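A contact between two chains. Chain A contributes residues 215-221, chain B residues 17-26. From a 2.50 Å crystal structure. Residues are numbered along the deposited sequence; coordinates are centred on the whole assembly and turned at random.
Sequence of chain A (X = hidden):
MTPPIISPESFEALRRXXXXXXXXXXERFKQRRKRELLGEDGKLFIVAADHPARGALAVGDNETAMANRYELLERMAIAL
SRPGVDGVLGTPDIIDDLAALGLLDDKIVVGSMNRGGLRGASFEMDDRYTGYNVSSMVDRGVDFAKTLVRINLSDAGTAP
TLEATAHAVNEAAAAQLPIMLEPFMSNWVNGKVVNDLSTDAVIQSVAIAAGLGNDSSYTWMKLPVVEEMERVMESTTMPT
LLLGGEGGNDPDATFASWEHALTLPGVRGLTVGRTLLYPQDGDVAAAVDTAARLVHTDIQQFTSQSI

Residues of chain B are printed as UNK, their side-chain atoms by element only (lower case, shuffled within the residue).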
ATOM      1  N   ASP A 215     -17.284  14.696  -2.006  1.00 18.24           N
ATOM      2  CA  ASP A 215     -17.885  16.003  -2.221  1.00 19.48           C
ATOM      3  C   ASP A 215     -17.976  16.137  -3.738  1.00 21.49           C
ATOM      4  O   ASP A 215     -16.958  16.263  -4.411  1.00 21.93           O
ATOM      5  CB  ASP A 215     -16.967  17.093  -1.665  1.00 20.30           C
ATOM      6  CG  ASP A 215     -17.524  18.497  -1.859  1.00 22.11           C
ATOM      7  OD1 ASP A 215     -18.455  18.668  -2.674  1.00 22.18           O
ATOM      8  OD2 ASP A 215     -17.021  19.431  -1.196  1.00 21.51           O
ATOM      9  N   SER A 216     -19.180  16.086  -4.288  1.00 23.42           N
ATOM     10  CA  SER A 216     -19.313  16.220  -5.729  1.00 26.43           C
ATOM     11  C   SER A 216     -19.967  17.535  -6.106  1.00 26.28           C
ATOM     12  O   SER A 216     -20.981  17.559  -6.795  1.00 29.77           O
ATOM     13  CB  SER A 216     -20.103  15.041  -6.306  1.00 30.75           C
ATOM     14  OG  SER A 216     -19.279  14.252  -7.172  1.00 33.06           O
ATOM     15  N   SER A 217     -19.378  18.629  -5.637  1.00 24.26           N
ATOM     16  CA  SER A 217     -19.898  19.957  -5.921  1.00 23.64           C
ATOM     17  C   SER A 217     -19.002  20.686  -6.914  1.00 22.55           C
ATOM     18  O   SER A 217     -19.302  21.800  -7.328  1.00 23.75           O
ATOM     19  CB  SER A 217     -20.014  20.776  -4.632  1.00 25.27           C
ATOM     20  OG  SER A 217     -18.742  21.041  -4.063  1.00 25.62           O
ATOM     21  N   TYR A 218     -17.901  20.050  -7.290  1.00 20.52           N
ATOM     22  CA  TYR A 218     -16.972  20.637  -8.242  1.00 18.82           C
ATOM     23  C   TYR A 218     -16.723  19.709  -9.414  1.00 19.18           C
ATOM     24  O   TYR A 218     -15.797  19.928 -10.196  1.00 19.80           O
ATOM     25  CB  TYR A 218     -15.629  20.949  -7.577  1.00 18.70           C
ATOM     26  CG  TYR A 218     -15.621  22.259  -6.846  1.00 18.58           C
ATOM     27  CD1 TYR A 218     -16.130  22.359  -5.555  1.00 18.87           C
ATOM     28  CD2 TYR A 218     -15.167  23.420  -7.474  1.00 18.72           C
ATOM     29  CE1 TYR A 218     -16.195  23.588  -4.901  1.00 19.70           C
ATOM     30  CE2 TYR A 218     -15.227  24.653  -6.837  1.00 19.52           C
ATOM     31  CZ  TYR A 218     -15.746  24.730  -5.550  1.00 20.84           C
ATOM     32  OH  TYR A 218     -15.834  25.949  -4.924  1.00 19.66           O
ATOM     33  N   THR A 219     -17.545  18.678  -9.555  1.00 17.86           N
ATOM     34  CA  THR A 219     -17.320  17.743 -10.640  1.00 18.32           C
ATOM     35  C   THR A 219     -18.196  17.964 -11.867  1.00 17.23           C
ATOM     36  O   THR A 219     -19.397  18.195 -11.769  1.00 15.20           O
ATOM     37  CB  THR A 219     -17.452  16.278 -10.152  1.00 17.78           C
ATOM     38  OG1 THR A 219     -18.746  15.770 -10.485  1.00 21.25           O
ATOM     39  CG2 THR A 219     -17.258  16.202  -8.643  1.00 15.78           C
ATOM     40  N   TRP A 220     -17.546  17.902 -13.024  1.00 17.64           N
ATOM     41  CA  TRP A 220     -18.179  18.069 -14.323  1.00 18.29           C
ATOM     42  C   TRP A 220     -18.131  16.726 -15.035  1.00 19.35           C
ATOM     43  O   TRP A 220     -17.420  15.816 -14.622  1.00 19.41           O
ATOM     44  CB  TRP A 220     -17.410  19.087 -15.168  1.00 17.46           C
ATOM     45  CG  TRP A 220     -17.545  20.507 -14.735  1.00 17.01           C
ATOM     46  CD1 TRP A 220     -17.331  21.009 -13.487  1.00 18.04           C
ATOM     47  CD2 TRP A 220     -17.898  21.622 -15.561  1.00 17.66           C
ATOM     48  NE1 TRP A 220     -17.527  22.370 -13.480  1.00 16.74           N
ATOM     49  CE2 TRP A 220     -17.878  22.774 -14.742  1.00 17.30           C
ATOM     50  CE3 TRP A 220     -18.229  21.761 -16.917  1.00 16.82           C
ATOM     51  CZ2 TRP A 220     -18.177  24.049 -15.230  1.00 17.67           C
ATOM     52  CZ3 TRP A 220     -18.525  23.031 -17.408  1.00 16.75           C
ATOM     53  CH2 TRP A 220     -18.498  24.158 -16.563  1.00 18.94           C
HETATM   54  N   MSE A 221     -18.884  16.617 -16.118  1.00 21.66           N
HETATM   55  CA  MSE A 221     -18.916  15.400 -16.909  1.00 22.98           C
HETATM   56  C   MSE A 221     -18.434  15.730 -18.313  1.00 21.71           C
HETATM   57  O   MSE A 221     -18.723  16.799 -18.850  1.00 19.96           O
HETATM   58  CB  MSE A 221     -20.340  14.838 -16.988  1.00 26.26           C
HETATM   59  CG  MSE A 221     -20.904  14.310 -15.681  1.00 32.23           C
HETATM   60 SE   MSE A 221     -20.179  12.591 -15.163  1.00 40.73          SE
HETATM   61  CE  MSE A 221     -19.084  13.140 -13.682  1.00 38.34           C
TER
ATOM     62  N   UNK B  17     -26.083  26.685 -10.449  1.00 21.89           N
ATOM     63  CA  UNK B  17     -25.282  26.834  -9.242  1.00 22.56           C
ATOM     64  C   UNK B  17     -24.036  25.964  -9.378  1.00 21.11           C
ATOM     65  O   UNK B  17     -22.915  26.424  -9.173  1.00 18.54           O
ATOM     66  c   UNK B  17     -26.079  26.406  -8.013  1.00 29.02           C
ATOM     67  c   UNK B  17     -27.468  27.621  -4.967  1.00 42.49           C
ATOM     68  c   UNK B  17     -25.326  26.613  -6.707  1.00 37.13           C
ATOM     69 se   UNK B  17     -26.337  26.062  -5.164  1.00 49.55          SE
ATOM     70  N   UNK B  18     -24.245  24.700  -9.736  1.00 19.38           N
ATOM     71  CA  UNK B  18     -23.145  23.758  -9.922  1.00 18.66           C
ATOM     72  C   UNK B  18     -22.140  24.271 -10.943  1.00 18.32           C
ATOM     73  O   UNK B  18     -20.937  24.040 -10.820  1.00 19.92           O
ATOM     74  n   UNK B  18     -24.778  19.216  -8.795  1.00 17.75           N
ATOM     75  c   UNK B  18     -23.679  22.409 -10.399  1.00 16.77           C
ATOM     76  n   UNK B  18     -22.490  18.963  -8.701  1.00 16.12           N
ATOM     77  c   UNK B  18     -24.197  21.530  -9.295  1.00 16.20           C
ATOM     78  c   UNK B  18     -24.720  20.221  -9.847  1.00 14.53           C
ATOM     79  n   UNK B  18     -23.839  17.752  -7.290  1.00 19.43           N
ATOM     80  c   UNK B  18     -23.703  18.638  -8.267  1.00 18.14           C
ATOM     81  N   UNK B  19     -22.637  24.974 -11.953  1.00 16.70           N
ATOM     82  CA  UNK B  19     -21.768  25.488 -12.995  1.00 16.19           C
ATOM     83  C   UNK B  19     -21.017  26.761 -12.629  1.00 15.78           C
ATOM     84  O   UNK B  19     -19.798  26.810 -12.742  1.00 16.06           O
ATOM     85  c   UNK B  19     -22.569  25.706 -14.273  1.00 14.17           C
ATOM     86  N   UNK B  20     -21.737  27.782 -12.177  1.00 18.04           N
ATOM     87  CA  UNK B  20     -21.108  29.064 -11.858  1.00 20.05           C
ATOM     88  C   UNK B  20     -20.915  29.458 -10.389  1.00 20.98           C
ATOM     89  O   UNK B  20     -20.140  30.365 -10.100  1.00 21.86           O
ATOM     90  c   UNK B  20     -21.851  30.179 -12.587  1.00 18.67           C
ATOM     91  N   UNK B  21     -21.616  28.803  -9.469  1.00 21.37           N
ATOM     92  CA  UNK B  21     -21.477  29.114  -8.047  1.00 22.88           C
ATOM     93  C   UNK B  21     -21.318  27.854  -7.210  1.00 21.13           C
ATOM     94  O   UNK B  21     -22.039  27.662  -6.234  1.00 19.87           O
ATOM     95  o   UNK B  21     -23.176  33.023  -6.184  1.00 37.47           O
ATOM     96  o   UNK B  21     -24.862  31.793  -6.880  1.00 33.89           O
ATOM     97  c   UNK B  21     -23.655  32.117  -6.904  1.00 34.83           C
ATOM     98  c   UNK B  21     -22.696  29.885  -7.530  1.00 24.93           C
ATOM     99  c   UNK B  21     -22.720  31.367  -7.840  1.00 30.53           C
ATOM    100  N   UNK B  22     -20.362  26.987  -7.571  1.00 21.02           N
ATOM    101  CA  UNK B  22     -20.140  25.741  -6.828  1.00 20.73           C
ATOM    102  C   UNK B  22     -19.995  25.897  -5.312  1.00 20.86           C
ATOM    103  O   UNK B  22     -20.370  25.003  -4.553  1.00 20.43           O
ATOM    104  c   UNK B  22     -18.888  25.161  -7.493  1.00 21.53           C
ATOM    105  c   UNK B  22     -19.313  27.189  -8.582  1.00 20.43           C
ATOM    106  c   UNK B  22     -18.183  26.377  -8.018  1.00 20.97           C
ATOM    107  N   UNK B  23     -19.455  27.031  -4.876  1.00 22.08           N
ATOM    108  CA  UNK B  23     -19.270  27.286  -3.450  1.00 22.69           C
ATOM    109  C   UNK B  23     -20.602  27.296  -2.705  1.00 25.46           C
ATOM    110  O   UNK B  23     -20.661  26.974  -1.518  1.00 25.38           O
ATOM    111  c   UNK B  23     -18.598  28.641  -3.197  1.00 21.71           C
ATOM    112  o   UNK B  23     -19.377  29.674  -3.813  1.00 22.44           O
ATOM    113  c   UNK B  23     -17.186  28.662  -3.760  1.00 19.33           C
ATOM    114  N   UNK B  24     -21.669  27.673  -3.404  1.00 28.51           N
ATOM    115  CA  UNK B  24     -22.992  27.731  -2.792  1.00 32.64           C
ATOM    116  C   UNK B  24     -23.518  26.389  -2.306  1.00 31.45           C
ATOM    117  O   UNK B  24     -24.390  26.345  -1.441  1.00 32.43           O
ATOM    118  c   UNK B  24     -22.174  31.113  -1.832  1.00 59.59           C
ATOM    119  c   UNK B  24     -23.941  29.878  -3.846  1.00 49.95           C
ATOM    120 se   UNK B  24     -24.059  30.772  -2.117  1.00 67.57          SE
ATOM    121  c   UNK B  24     -24.007  28.357  -3.753  1.00 39.38           C
ATOM    122  N   UNK B  25     -22.995  25.295  -2.849  1.00 30.03           N
ATOM    123  CA  UNK B  25     -23.444  23.976  -2.425  1.00 28.58           C
ATOM    124  C   UNK B  25     -23.059  23.751  -0.967  1.00 27.72           C
ATOM    125  O   UNK B  25     -23.903  23.456  -0.129  1.00 26.33           O
ATOM    126  c   UNK B  25     -23.330  21.497  -2.847  1.00 24.56           C
ATOM    127  c   UNK B  25     -23.166  23.093  -4.756  1.00 26.43           C
ATOM    128  c   UNK B  25     -22.823  22.858  -3.299  1.00 27.62           C
ATOM    129  N   UNK B  26     -21.777  23.909  -0.669  1.00 29.00           N
ATOM    130  CA  UNK B  26     -21.278  23.723   0.686  1.00 30.30           C
ATOM    131  C   UNK B  26     -21.880  24.739   1.648  1.00 30.34           C
ATOM    132  O   UNK B  26     -22.200  24.406   2.788  1.00 30.02           O
ATOM    133  c   UNK B  26     -19.756  23.831   0.699  1.00 28.77           C
TER
HETATM  134  O   HOH W   1     -19.029  22.415  -9.920  1.00 12.30           O
HETATM  135  O   HOH W   2     -19.261  23.765  -2.449  1.00 16.68           O

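Position 17 of chain B carries an unbranched chain of two carbons, a selenium and a last carbon, and the chain is out of reach of the chain A stretch. Selenium in that place makes it selenomethionine, Met17(B); its part here is internal, its O accepting a hydrogen bond from the backbone N of position 21.

Position 18 has three carbons in a row, a nitrogen, then a carbon bearing two more nitrogens, and these two end nitrogens lie against the carbonyl O of Ser216(A). That planar end is a guanidinium, so this is Arg18(B). CA-to-CB points sideways, but the long chain brings its end to the loop of chain A, where NH1 and NH2 of Arg18(B) both donate to O of Ser216(A), at 2.8 and 2.9 Å. The acceptor lies at the edge of the guanidinium, near its plane, which lets one carbonyl take both bonds.

Position 19 has a single side-chain carbon, and what approaches Trp220(A) is its backbone O: Ala19(B). The O of Ala19(B) is 4.1 Å from CZ2 of Trp220(A). Position 20 also shows one carbon, pointing away and untouched by chain A; it is Ala20(B).

Position 21 has three carbons, the third carrying two oxygens, a carboxylate one carbon longer than aspartate's, and it touches nothing on chain A: Glu21(B). It points away into an exposed setting, and it is the first residue after the helix to leave helical phi/psi.

At position 22 three carbons close a ring onto the backbone N, and the ring lies over one face of Tyr218(A). Only proline closes such a ring. Pro22(B) points toward chain A: its CB sits 3.8 Å from the centroid of the Tyr218(A) ring, 17° off the normal, a CH-pi contact over the face. CG of Pro22(B) adds apolar packing at 3.6 Å from CE2 of Tyr218(A).

Position 23 has one carbon bearing an oxygen and a carbon, and that outer carbon nears the OH of Tyr218(A); hence Thr23(B). Although CA-to-CB points away, its methyl CG2 lies 3.2 Å from OH of Tyr218(A). Position 24 repeats the unbranched selenium chain, out of reach of chain A; it is Met24(B).

Position 25 has a carbon carrying two carbons, and the first lies against CB of Ser217(A). The fork is valine's. Val25(B) points toward chain A, its CB 3.7 Å from CB of Ser217(A). Position 26, with one carbon, joins the contact through water; it is Ala26(B).

The design couples a polar anchor to an aromatic seat. Arginine reaches from the helix to a backbone carbonyl, an acceptor present whatever side chain that residue carries, while proline, just beyond the helix end, covers the tyrosine face. Two waters add polar links: one donates to O of Ser217(A) and O of Arg18(B), both at 2.7 Å; another donates to OG of Ser217(A) at 3.2 Å and O of Pro22(B) at 2.7 Å, and accepts from N of Ala26(B) at 3.1 Å. The Ser217(A) OG itself donates to OD1 of Asp215(A) at 2.8 Å, so the loop holds this hydroxyl by a bond of its own.

Chain B, residues 17-26: MRAAEPTMVA
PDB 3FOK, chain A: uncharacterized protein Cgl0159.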